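Local coordinates for CurF (Lyngbya majuscula, PDB 2Q35), which carries a crotonase-family ECH2 decarboxylase domain that probably removes a carboxyl group during beta-branching of a growing polyketide chain, at residues E90-A95 / L198-L203; G12-T17 / S40-N45; V50-G55 / Y184-G189. The protein carries 1 engineered substitution. One frame throughout, in Å; residues are numbered along the deposited sequence.

Contact 1: residues E90-A95 / L198-L203; sequences EIPIIA and LSLVAL
The carbonyl O of Glu90 is joined to the carbonyl O of Val201 by a single water, which donates to Glu90 O at 2.7 Å and to Val201 O at 2.8 Å. One solvent molecule thus ties the turn ahead of strand 93-97 to helix 197-230. Val201 carries most of the side-chain contact. Its CG2 methyl lies 3.8 Å from Glu90 O and meets Ile91 CG2 at 3.9 Å, the two branched side chains passing at a slant. Its CG1, anti to the backbone N (chi1 171°), lies beside the carboxylate instead, 3.9 Å from Glu90 OE1. The other oxygen of that carboxylate, OE2, forms a salt bridge with Arg197 at the start of the helix, while OE1 and CG of Glu90 lie beside the valine methyls. Further along the turn, Pro92 sets its ring carbon CD 4.2 Å from Leu200 CB. Replacing Val201 by an alanine would remove both methyls and would probably cost Ile91 CG2 and the Glu90 chain their contact with the helix, opening a gap beside the turn. A second subunit packs nearby, its Tyr156 on Pro92 and its Met128 on Leu200, while Lys204 of the same helix hydrogen-bonds Ile91 O. Three modes of attachment therefore work together: apolar packing by Val201, Ile91, Pro92 and Leu200, a water between two carbonyls, and the salt bridge of Glu90 with Arg197.

Contact 2: residues G12-T17 / S40-N45; sequences GVVQIT and SVVAQN
Neither a ring nor an amide enters the interface where Val14 and Ile16 meet Val42, and the flat group of the middle strand residue, the Gln15 amide, lies on the other face of the strand. There both ends of the amide are hydrogen-bonded. NE2 donates to Thr17 OG1 at 2.9 Å with an N-H...O angle of 156°, and the hydroxyl sits close to the amide plane; OE1 accepts from Gln186 NE2 of helix 178-192. These two bonds oppose rotation of the amide about its last torsion. Val14 and Ile16, alternating with it, point to the opposite face.

On that face a single methyl does the touching for the helix. Val42 CG2 is 4.0 Å from Ile16 CD1 and 4.2 Å from Val14 CG2, so it bridges two residues, i and i+2, that point to the same face of the sheet. The isoleucine reaches it because its chain is extended, with chi2 at 176°, carrying CD1 well out from the sheet. Val14 CG2 lies between the backbone N and the carbonyl carbon (chi1 -54°) and reaches the valine from two residues earlier in the strand. Both strand side chains meet the valine at a slant, and the contact is light although all three residues are buried.

The two segments belong to a beta-alpha-beta unit, in which strand 13-18 leads through helix 29-44 to strand 50-54, the next strand of the same sheet. Helix 29-44 rests across three neighbouring strands of the crotonase core: Val41 packs on Leu6 of strand 4-10, Val42 on Val14 and Ile16, and Val42 also on Val51 of strand 50-54. Tyr48, in the loop after the helix, packs on Val14, and Leu53 of strand 50-54 packs on Ile16.

Contact 3: residues V50-G55 / Y184-G189; sequences VVILTG and YAQQLG
Ile52 drives its CD1 methyl against the backbone of helix 178-192, 3.4 Å from Gln186 CA and 3.7 Å from Ala185 O. CD1 also touches the first side-chain carbons of the glutamine, with Gln186 CG at 3.7 Å, so the methyl is seated against the helix surface rather than at a side-chain end. The second branch of Ile52, CG2, stands anti to the backbone N (chi1 -62° for CG1) and meets Ala185 CB at 4.0 Å. One turn along the helix, Val50 faces Gly189: Val50 CG1 is 3.9 Å from Gly189 CA, and CG2 is 3.7 Å from Gly189 O. A beta carbon on Gly189 would point toward the strand, about 3.5 Å from Ile52 CD1 and also close to Val50 CG1, consistent with glycine permitting the close approach of helix and sheet. The polar end of Gln186 turns toward strand 13-18.

Strand 50-54 and helix 184-189 run almost exactly antiparallel, at 171°, their axes approaching to 9.1 Å. Next door, Ile94 of strand 93-97 packs on Ala185 and Leu188. The alternate residues Val51 and Leu53 face helix 29-44, so this central strand is sandwiched between two helices on opposite faces of the sheet.

All three contacts hang on one mixed sheet of the crotonase fold, their centres about 12 to 13 Å apart. Strand 50-54 lies in the middle: toward contact 2 a probable hydrogen bond joins Val14 O to Ile52 N at 2.7 Å, and toward contact 1 another joins Ile94 N to Val51 O at 2.8 Å. Contacts 1 and 2 meet through side chains, Ile91 CD1 lying 3.7 Å from Val42 CG1. Contacts 2 and 3 use opposite faces of the sheet. Helices 178-192 and 197-230, which serve contacts 3 and 1, are consecutive in the chain, and both contacts also touch the second subunit, whereas no other chain reaches contact 2.

Contact 1: residues E90-A95 / L198-L203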
ATOM      1  N   GLU A  90       7.605 -20.208  13.799  1.00 10.88           N
ATOM      2  CA  GLU A  90       8.684 -19.884  12.859  1.00 12.20           C
ATOM      3  C   GLU A  90       8.431 -20.303  11.428  1.00 12.11           C
ATOM      4  O   GLU A  90       9.198 -19.930  10.532  1.00 11.71           O
ATOM      5  CB  GLU A  90      10.019 -20.434  13.357  1.00 11.71           C
ATOM      6  CG  GLU A  90      10.145 -21.935  13.194  1.00 13.11           C
ATOM      7  CD  GLU A  90      11.451 -22.514  13.731  1.00 15.19           C
ATOM      8  OE1 GLU A  90      12.381 -21.744  14.077  1.00 14.72           O
ATOM      9  OE2 GLU A  90      11.539 -23.767  13.786  1.00 22.95           O
ATOM     10  N   ILE A  91       7.375 -21.086  11.223  1.00 11.28           N
ATOM     11  CA  ILE A  91       6.974 -21.502   9.869  1.00 10.28           C
ATOM     12  C   ILE A  91       5.755 -20.720   9.395  1.00 11.36           C
ATOM     13  O   ILE A  91       4.988 -20.209  10.199  1.00 11.70           O
ATOM     14  CB  ILE A  91       6.749 -23.037   9.758  1.00 10.05           C
ATOM     15  CG1 ILE A  91       5.735 -23.528  10.801  1.00 10.55           C
ATOM     16  CG2 ILE A  91       8.109 -23.781   9.879  1.00 11.13           C
ATOM     17  CD1 ILE A  91       5.210 -24.936  10.512  1.00 11.34           C
ATOM     18  N   PRO A  92       5.588 -20.593   8.064  1.00 11.28           N
ATOM     19  CA  PRO A  92       4.442 -19.811   7.561  1.00 12.72           C
ATOM     20  C   PRO A  92       3.079 -20.340   8.016  1.00 12.15           C
ATOM     21  O   PRO A  92       2.865 -21.564   8.118  1.00 12.94           O
ATOM     22  CB  PRO A  92       4.533 -19.962   6.032  1.00 13.67           C
ATOM     23  CG  PRO A  92       5.773 -20.669   5.732  1.00 14.57           C
ATOM     24  CD  PRO A  92       6.470 -21.093   6.996  1.00 10.28           C
ATOM     25  N   ILE A  93       2.188 -19.396   8.294  1.00 11.09           N
ATOM     26  CA  ILE A  93       0.820 -19.689   8.710  1.00 11.71           C
ATOM     27  C   ILE A  93      -0.157 -19.086   7.700  1.00 11.79           C
ATOM     28  O   ILE A  93      -0.012 -17.914   7.313  1.00 11.71           O
ATOM     29  CB  ILE A  93       0.524 -19.102  10.119  1.00 12.70           C
ATOM     30  CG1 ILE A  93       1.482 -19.647  11.171  1.00 13.46           C
ATOM     31  CG2 ILE A  93      -0.957 -19.353  10.560  1.00 12.19           C
ATOM     32  CD1 ILE A  93       1.346 -18.858  12.506  1.00 14.18           C
ATOM     33  N   ILE A  94      -1.143 -19.884   7.273  1.00 11.72           N
ATOM     34  CA  ILE A  94      -2.266 -19.400   6.455  1.00 12.83           C
ATOM     35  C   ILE A  94      -3.536 -19.427   7.309  1.00 10.97           C
ATOM     36  O   ILE A  94      -3.907 -20.474   7.831  1.00 12.70           O
ATOM     37  CB  ILE A  94      -2.489 -20.315   5.238  1.00 11.24           C
ATOM     38  CG1 ILE A  94      -1.201 -20.436   4.399  1.00 11.38           C
ATOM     39  CG2 ILE A  94      -3.684 -19.838   4.376  1.00 13.06           C
ATOM     40  CD1 ILE A  94      -1.216 -21.514   3.302  1.00 15.15           C
ATOM     41  N   ALA A  95      -4.197 -18.280   7.467  1.00 10.56           N
ATOM     42  CA  ALA A  95      -5.414 -18.221   8.280  1.00 10.03           C
ATOM     43  C   ALA A  95      -6.564 -18.435   7.315  1.00 11.04           C
ATOM     44  O   ALA A  95      -6.847 -17.556   6.501  1.00 13.61           O
ATOM     45  CB  ALA A  95      -5.567 -16.882   8.932  1.00 12.57           C
ATOM     46  N   LEU A 198      14.289 -25.069   5.811  1.00 12.61           N
ATOM     47  CA  LEU A 198      15.318 -24.088   6.194  1.00 12.33           C
ATOM     48  C   LEU A 198      15.084 -22.756   5.485  1.00 12.19           C
ATOM     49  O   LEU A 198      15.189 -21.692   6.101  1.00 11.94           O
ATOM     50  CB  LEU A 198      16.744 -24.596   5.880  1.00 12.86           C
ATOM     51  CG  LEU A 198      17.867 -23.798   6.570  1.00 16.67           C
ATOM     52  CD1 LEU A 198      18.033 -24.237   8.021  1.00 22.50           C
ATOM     53  CD2 LEU A 198      19.203 -23.932   5.842  1.00 15.13           C
ATOM     54  N   SER A 199      14.730 -22.834   4.195  1.00 10.51           N
ATOM     55  CA  SER A 199      14.518 -21.630   3.389  1.00 10.48           C
ATOM     56  C   SER A 199      13.226 -20.923   3.794  1.00 10.75           C
ATOM     57  O   SER A 199      13.164 -19.683   3.834  1.00 10.82           O
ATOM     58  CB  SER A 199      14.482 -21.996   1.901  1.00  9.64           C
ATOM     59  OG  SER A 199      15.743 -22.491   1.467  1.00  9.41           O
ATOM     60  N   LEU A 200      12.192 -21.705   4.099  1.00 10.07           N
ATOM     61  CA  LEU A 200      10.915 -21.115   4.561  1.00 10.52           C
ATOM     62  C   LEU A 200      11.104 -20.338   5.868  1.00 11.06           C
ATOM     63  O   LEU A 200      10.611 -19.211   6.006  1.00 12.00           O
ATOM     64  CB  LEU A 200       9.845 -22.182   4.719  1.00 11.35           C
ATOM     65  CG  LEU A 200       9.354 -22.799   3.398  1.00 10.69           C
ATOM     66  CD1 LEU A 200       8.477 -24.026   3.750  1.00 12.50           C
ATOM     67  CD2 LEU A 200       8.595 -21.791   2.587  1.00 11.89           C
ATOM     68  N   VAL A 201      11.830 -20.937   6.811  1.00 11.81           N
ATOM     69  CA  VAL A 201      12.054 -20.331   8.124  1.00 11.05           C
ATOM     70  C   VAL A 201      12.869 -19.031   7.970  1.00 10.33           C
ATOM     71  O   VAL A 201      12.496 -17.978   8.517  1.00 10.69           O
ATOM     72  CB  VAL A 201      12.729 -21.330   9.085  1.00 11.70           C
ATOM     73  CG1 VAL A 201      13.170 -20.616  10.384  1.00  9.92           C
ATOM     74  CG2 VAL A 201      11.777 -22.482   9.379  1.00 11.71           C
ATOM     75  N   ALA A 202      13.919 -19.099   7.158  1.00 10.45           N
ATOM     76  CA  ALA A 202      14.809 -17.949   6.923  1.00 10.35           C
ATOM     77  C   ALA A 202      14.065 -16.805   6.230  1.00 11.04           C
ATOM     78  O   ALA A 202      14.168 -15.629   6.616  1.00 11.44           O
ATOM     79  CB  ALA A 202      16.003 -18.371   6.127  1.00 10.92           C
ATOM     80  N   LEU A 203      13.261 -17.159   5.226  1.00 10.08           N
ATOM     81  CA  LEU A 203      12.513 -16.153   4.504  1.00 10.04           C
ATOM     82  C   LEU A 203      11.500 -15.483   5.414  1.00 10.92           C
ATOM     83  O   LEU A 203      11.373 -14.265   5.397  1.00 11.74           O
ATOM     84  CB  LEU A 203      11.787 -16.801   3.295  1.00  8.77           C
ATOM     85  CG  LEU A 203      10.988 -15.813   2.445  1.00 10.57           C
ATOM     86  CD1 LEU A 203      11.885 -14.748   1.836  1.00 12.00           C
ATOM     87  CD2 LEU A 203      10.216 -16.600   1.319  1.00 12.29           C
TER
HETATM   88  O   HOH W   1      10.939 -17.881  10.839  1.00 20.94           O

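Contact 2: residues G12-T17 / S40-N45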
ATOM      1  N   GLY A  12       4.249 -31.966   4.871  1.00 13.97           N
ATOM      2  CA  GLY A  12       4.636 -30.969   5.877  1.00 14.21           C
ATOM      3  C   GLY A  12       3.597 -29.886   6.138  1.00 14.41           C
ATOM      4  O   GLY A  12       3.824 -28.971   6.916  1.00 15.37           O
ATOM      5  N   VAL A  13       2.434 -29.971   5.484  1.00 13.60           N
ATOM      6  CA  VAL A  13       1.350 -29.012   5.754  1.00 13.25           C
ATOM      7  C   VAL A  13       0.482 -29.583   6.876  1.00 13.06           C
ATOM      8  O   VAL A  13       0.081 -30.776   6.845  1.00 14.37           O
ATOM      9  CB  VAL A  13       0.474 -28.764   4.477  1.00 11.79           C
ATOM     10  CG1 VAL A  13      -0.605 -27.749   4.745  1.00 15.68           C
ATOM     11  CG2 VAL A  13       1.339 -28.257   3.345  1.00 12.37           C
ATOM     12  N   VAL A  14       0.176 -28.751   7.861  1.00 12.04           N
ATOM     13  CA  VAL A  14      -0.687 -29.190   8.978  1.00 12.45           C
ATOM     14  C   VAL A  14      -1.830 -28.220   9.202  1.00 14.19           C
ATOM     15  O   VAL A  14      -1.762 -27.076   8.780  1.00 14.76           O
ATOM     16  CB  VAL A  14       0.104 -29.447  10.295  1.00 13.27           C
ATOM     17  CG1 VAL A  14       1.224 -30.419  10.035  1.00 13.91           C
ATOM     18  CG2 VAL A  14       0.609 -28.146  10.860  1.00 15.19           C
ATOM     19  N   GLN A  15      -2.895 -28.702   9.825  1.00 13.72           N
ATOM     20  CA  GLN A  15      -4.044 -27.869  10.077  1.00 13.94           C
ATOM     21  C   GLN A  15      -4.325 -27.815  11.568  1.00 13.93           C
ATOM     22  O   GLN A  15      -4.393 -28.853  12.230  1.00 14.09           O
ATOM     23  CB  GLN A  15      -5.257 -28.427   9.290  1.00 13.90           C
ATOM     24  CG  GLN A  15      -6.530 -27.574   9.420  1.00 13.37           C
ATOM     25  CD  GLN A  15      -7.690 -28.161   8.612  1.00 14.83           C
ATOM     26  OE1 GLN A  15      -7.490 -28.562   7.474  1.00 16.44           O
ATOM     27  NE2 GLN A  15      -8.879 -28.253   9.219  1.00 16.05           N
ATOM     28  N   ILE A  16      -4.490 -26.595  12.091  1.00 14.31           N
ATOM     29  CA  ILE A  16      -4.921 -26.387  13.483  1.00 15.16           C
ATOM     30  C   ILE A  16      -6.332 -25.838  13.426  1.00 14.95           C
ATOM     31  O   ILE A  16      -6.562 -24.770  12.852  1.00 15.13           O
ATOM     32  CB  ILE A  16      -3.997 -25.406  14.220  1.00 15.95           C
ATOM     33  CG1 ILE A  16      -2.594 -26.033  14.379  1.00 15.84           C
ATOM     34  CG2 ILE A  16      -4.589 -25.030  15.584  1.00 15.34           C
ATOM     35  CD1 ILE A  16      -1.496 -25.095  15.040  1.00 16.07           C
ATOM     36  N   THR A  17      -7.272 -26.585  13.997  1.00 15.91           N
ATOM     37  CA  THR A  17      -8.686 -26.299  13.854  1.00 15.05           C
ATOM     38  C   THR A  17      -9.244 -25.949  15.199  1.00 14.47           C
ATOM     39  O   THR A  17      -9.177 -26.758  16.122  1.00 15.09           O
ATOM     40  CB  THR A  17      -9.440 -27.548  13.309  1.00 16.19           C
ATOM     41  OG1 THR A  17      -8.821 -27.942  12.082  1.00 14.01           O
ATOM     42  CG2 THR A  17     -10.911 -27.250  13.055  1.00 16.45           C
ATOM     43  N   SER A  40       2.877 -25.563  20.190  1.00 14.87           N
ATOM     44  CA  SER A  40       4.002 -26.292  20.808  1.00 16.37           C
ATOM     45  C   SER A  40       4.299 -27.572  20.041  1.00 16.54           C
ATOM     46  O   SER A  40       5.430 -27.872  19.692  1.00 16.10           O
ATOM     47  CB  SER A  40       3.708 -26.645  22.271  1.00 17.85           C
ATOM     48  OG  SER A  40       4.787 -27.392  22.832  1.00 20.56           O
ATOM     49  N   VAL A  41       3.256 -28.341  19.755  1.00 15.56           N
ATOM     50  CA  VAL A  41       3.425 -29.556  18.962  1.00 16.33           C
ATOM     51  C   VAL A  41       4.063 -29.244  17.602  1.00 16.16           C
ATOM     52  O   VAL A  41       4.990 -29.941  17.165  1.00 17.96           O
ATOM     53  CB  VAL A  41       2.075 -30.293  18.825  1.00 16.03           C
ATOM     54  CG1 VAL A  41       2.177 -31.461  17.835  1.00 20.67           C
ATOM     55  CG2 VAL A  41       1.672 -30.818  20.181  1.00 17.75           C
ATOM     56  N   VAL A  42       3.578 -28.195  16.942  1.00 17.15           N
ATOM     57  CA  VAL A  42       4.161 -27.767  15.667  1.00 16.66           C
ATOM     58  C   VAL A  42       5.647 -27.446  15.835  1.00 16.45           C
ATOM     59  O   VAL A  42       6.476 -27.918  15.055  1.00 17.74           O
ATOM     60  CB  VAL A  42       3.406 -26.555  15.116  1.00 16.59           C
ATOM     61  CG1 VAL A  42       4.163 -25.917  13.941  1.00 18.88           C
ATOM     62  CG2 VAL A  42       2.023 -27.030  14.645  1.00 17.49           C
ATOM     63  N   ALA A  43       5.985 -26.670  16.864  1.00 16.98           N
ATOM     64  CA  ALA A  43       7.383 -26.240  17.044  1.00 18.35           C
ATOM     65  C   ALA A  43       8.331 -27.432  17.190  1.00 19.09           C
ATOM     66  O   ALA A  43       9.522 -27.353  16.850  1.00 20.28           O
ATOM     67  CB  ALA A  43       7.503 -25.315  18.231  1.00 18.00           C
ATOM     68  N   GLN A  44       7.799 -28.532  17.701  1.00 18.09           N
ATOM     69  CA  GLN A  44       8.595 -29.715  17.999  1.00 18.81           C
ATOM     70  C   GLN A  44       8.738 -30.708  16.859  1.00 19.20           C
ATOM     71  O   GLN A  44       9.554 -31.628  16.943  1.00 20.36           O
ATOM     72  CB  GLN A  44       7.988 -30.426  19.197  1.00 19.55           C
ATOM     73  CG  GLN A  44       8.018 -29.577  20.444  1.00 16.19           C
ATOM     74  CD  GLN A  44       7.243 -30.197  21.581  1.00 18.40           C
ATOM     75  OE1 GLN A  44       6.360 -31.048  21.377  1.00 21.17           O
ATOM     76  NE2 GLN A  44       7.563 -29.774  22.794  1.00 17.06           N
ATOM     77  N   ASN A  45       7.925 -30.568  15.818  1.00 17.92           N
ATOM     78  CA  ASN A  45       8.016 -31.485  14.696  1.00 17.88           C
ATOM     79  C   ASN A  45       8.701 -30.797  13.527  1.00 18.76           C
ATOM     80  O   ASN A  45       8.085 -29.970  12.841  1.00 19.56           O
ATOM     81  CB  ASN A  45       6.641 -32.014  14.268  1.00 18.14           C
ATOM     82  CG  ASN A  45       6.759 -33.220  13.324  1.00 25.17           C
ATOM     83  OD1 ASN A  45       7.743 -33.357  12.551  1.00 26.58           O
ATOM     84  ND2 ASN A  45       5.788 -34.131  13.415  1.00 30.80           N
TER

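Contact 3: residues V50-G55 / Y184-G189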
ATOM      1  N   VAL A  50       4.208 -25.782   6.970  1.00 12.26           N
ATOM      2  CA  VAL A  50       3.131 -24.756   6.798  1.00 13.17           C
ATOM      3  C   VAL A  50       2.014 -25.096   7.756  1.00 13.10           C
ATOM      4  O   VAL A  50       1.638 -26.265   7.875  1.00 15.14           O
ATOM      5  CB  VAL A  50       2.568 -24.716   5.329  1.00 12.64           C
ATOM      6  CG1 VAL A  50       1.514 -23.620   5.184  1.00 15.19           C
ATOM      7  CG2 VAL A  50       3.672 -24.490   4.298  1.00 15.72           C
ATOM      8  N   VAL A  51       1.504 -24.094   8.473  1.00 12.43           N
ATOM      9  CA  VAL A  51       0.345 -24.284   9.348  1.00 13.85           C
ATOM     10  C   VAL A  51      -0.887 -23.615   8.706  1.00 13.85           C
ATOM     11  O   VAL A  51      -0.800 -22.460   8.273  1.00 15.13           O
ATOM     12  CB  VAL A  51       0.579 -23.597  10.694  1.00 13.84           C
ATOM     13  CG1 VAL A  51      -0.724 -23.593  11.507  1.00 13.81           C
ATOM     14  CG2 VAL A  51       1.701 -24.282  11.460  1.00 15.27           C
ATOM     15  N   ILE A  52      -2.002 -24.342   8.607  1.00 13.53           N
ATOM     16  CA  ILE A  52      -3.272 -23.740   8.239  1.00 14.44           C
ATOM     17  C   ILE A  52      -4.101 -23.616   9.502  1.00 13.39           C
ATOM     18  O   ILE A  52      -4.442 -24.636  10.135  1.00 15.87           O
ATOM     19  CB  ILE A  52      -3.991 -24.618   7.179  1.00 13.03           C
ATOM     20  CG1 ILE A  52      -3.099 -24.681   5.922  1.00 18.44           C
ATOM     21  CG2 ILE A  52      -5.378 -24.012   6.811  1.00 17.16           C
ATOM     22  CD1 ILE A  52      -3.645 -25.526   4.827  1.00 25.26           C
ATOM     23  N   LEU A  53      -4.418 -22.384   9.881  1.00 13.02           N
ATOM     24  CA  LEU A  53      -5.256 -22.136  11.061  1.00 13.65           C
ATOM     25  C   LEU A  53      -6.693 -21.864  10.625  1.00 13.31           C
ATOM     26  O   LEU A  53      -6.944 -20.993   9.808  1.00 13.56           O
ATOM     27  CB  LEU A  53      -4.716 -20.926  11.826  1.00 14.87           C
ATOM     28  CG  LEU A  53      -5.466 -20.474  13.083  1.00 15.05           C
ATOM     29  CD1 LEU A  53      -5.539 -21.561  14.170  1.00 18.25           C
ATOM     30  CD2 LEU A  53      -4.834 -19.173  13.655  1.00 14.42           C
ATOM     31  N   THR A  54      -7.640 -22.583  11.205  1.00 13.43           N
ATOM     32  CA  THR A  54      -9.030 -22.440  10.750  1.00 13.08           C
ATOM     33  C   THR A  54      -9.993 -22.639  11.928  1.00 13.75           C
ATOM     34  O   THR A  54      -9.590 -23.064  13.025  1.00 15.24           O
ATOM     35  CB  THR A  54      -9.316 -23.378   9.556  1.00 14.42           C
ATOM     36  OG1 THR A  54     -10.478 -22.921   8.843  1.00 14.64           O
ATOM     37  CG2 THR A  54      -9.512 -24.840  10.000  1.00 13.12           C
ATOM     38  N   GLY A  55     -11.260 -22.317  11.682  1.00 13.31           N
ATOM     39  CA  GLY A  55     -12.345 -22.499  12.655  1.00 14.10           C
ATOM     40  C   GLY A  55     -13.234 -23.706  12.375  1.00 15.36           C
ATOM     41  O   GLY A  55     -12.799 -24.715  11.796  1.00 15.94           O
ATOM     42  N   TYR A 184      -8.862 -23.657  -0.563  1.00  9.28           N
ATOM     43  CA  TYR A 184      -7.998 -22.659  -1.178  1.00  8.59           C
ATOM     44  C   TYR A 184      -6.714 -22.572  -0.339  1.00  9.48           C
ATOM     45  O   TYR A 184      -5.619 -22.589  -0.898  1.00  9.91           O
ATOM     46  CB  TYR A 184      -8.696 -21.300  -1.255  1.00  9.41           C
ATOM     47  CG  TYR A 184      -7.843 -20.231  -1.920  1.00  8.87           C
ATOM     48  CD1 TYR A 184      -6.792 -19.638  -1.227  1.00 12.56           C
ATOM     49  CD2 TYR A 184      -8.063 -19.831  -3.247  1.00 14.02           C
ATOM     50  CE1 TYR A 184      -5.995 -18.676  -1.811  1.00 12.59           C
ATOM     51  CE2 TYR A 184      -7.262 -18.845  -3.846  1.00 12.79           C
ATOM     52  CZ  TYR A 184      -6.222 -18.274  -3.094  1.00 16.26           C
ATOM     53  OH  TYR A 184      -5.380 -17.299  -3.596  1.00 17.41           O
ATOM     54  N   ALA A 185      -6.884 -22.500   0.983  1.00  9.85           N
ATOM     55  CA  ALA A 185      -5.738 -22.402   1.915  1.00  8.76           C
ATOM     56  C   ALA A 185      -4.838 -23.636   1.794  1.00 10.23           C
ATOM     57  O   ALA A 185      -3.601 -23.525   1.770  1.00 11.66           O
ATOM     58  CB  ALA A 185      -6.204 -22.225   3.355  1.00 10.27           C
ATOM     59  N   GLN A 186      -5.456 -24.809   1.693  1.00 11.25           N
ATOM     60  CA  GLN A 186      -4.705 -26.054   1.606  1.00 11.59           C
ATOM     61  C   GLN A 186      -3.887 -26.090   0.328  1.00 12.25           C
ATOM     62  O   GLN A 186      -2.723 -26.505   0.339  1.00 12.67           O
ATOM     63  CB  GLN A 186      -5.644 -27.269   1.682  1.00 12.27           C
ATOM     64  CG  GLN A 186      -6.289 -27.435   3.071  1.00 10.75           C
ATOM     65  CD  GLN A 186      -7.461 -28.413   3.072  1.00 12.52           C
ATOM     66  OE1 GLN A 186      -8.010 -28.734   2.017  1.00 13.63           O
ATOM     67  NE2 GLN A 186      -7.858 -28.864   4.250  1.00 12.15           N
ATOM     68  N   GLN A 187      -4.484 -25.634  -0.766  1.00 10.76           N
ATOM     69  CA  GLN A 187      -3.775 -25.604  -2.056  1.00 13.15           C
ATOM     70  C   GLN A 187      -2.577 -24.672  -2.020  1.00 11.96           C
ATOM     71  O   GLN A 187      -1.490 -25.039  -2.501  1.00 12.75           O
ATOM     72  CB  GLN A 187      -4.736 -25.241  -3.198  1.00 12.43           C
ATOM     73  CG  GLN A 187      -5.740 -26.359  -3.462  1.00 17.36           C
ATOM     74  CD  GLN A 187      -6.696 -26.069  -4.601  1.00 19.89           C
ATOM     75  OE1 GLN A 187      -6.385 -25.307  -5.526  1.00 34.31           O
ATOM     76  NE2 GLN A 187      -7.872 -26.700  -4.551  1.00 28.90           N
ATOM     77  N   LEU A 188      -2.765 -23.478  -1.432  1.00 11.31           N
ATOM     78  CA  LEU A 188      -1.680 -22.524  -1.270  1.00 11.01           C
ATOM     79  C   LEU A 188      -0.605 -23.138  -0.371  1.00 10.65           C
ATOM     80  O   LEU A 188       0.596 -23.006  -0.673  1.00 10.89           O
ATOM     81  CB  LEU A 188      -2.213 -21.218  -0.677  1.00 11.71           C
ATOM     82  CG  LEU A 188      -1.180 -20.130  -0.327  1.00 10.96           C
ATOM     83  CD1 LEU A 188      -0.307 -19.724  -1.525  1.00 11.15           C
ATOM     84  CD2 LEU A 188      -1.920 -18.941   0.295  1.00 12.54           C
ATOM     85  N   GLY A 189      -1.023 -23.817   0.696  1.00  9.50           N
ATOM     86  CA  GLY A 189      -0.052 -24.397   1.656  1.00 10.07           C
ATOM     87  C   GLY A 189       0.820 -25.421   0.938  1.00 11.59           C
ATOM     88  O   GLY A 189       2.024 -25.478   1.130  1.00 11.89           O
TER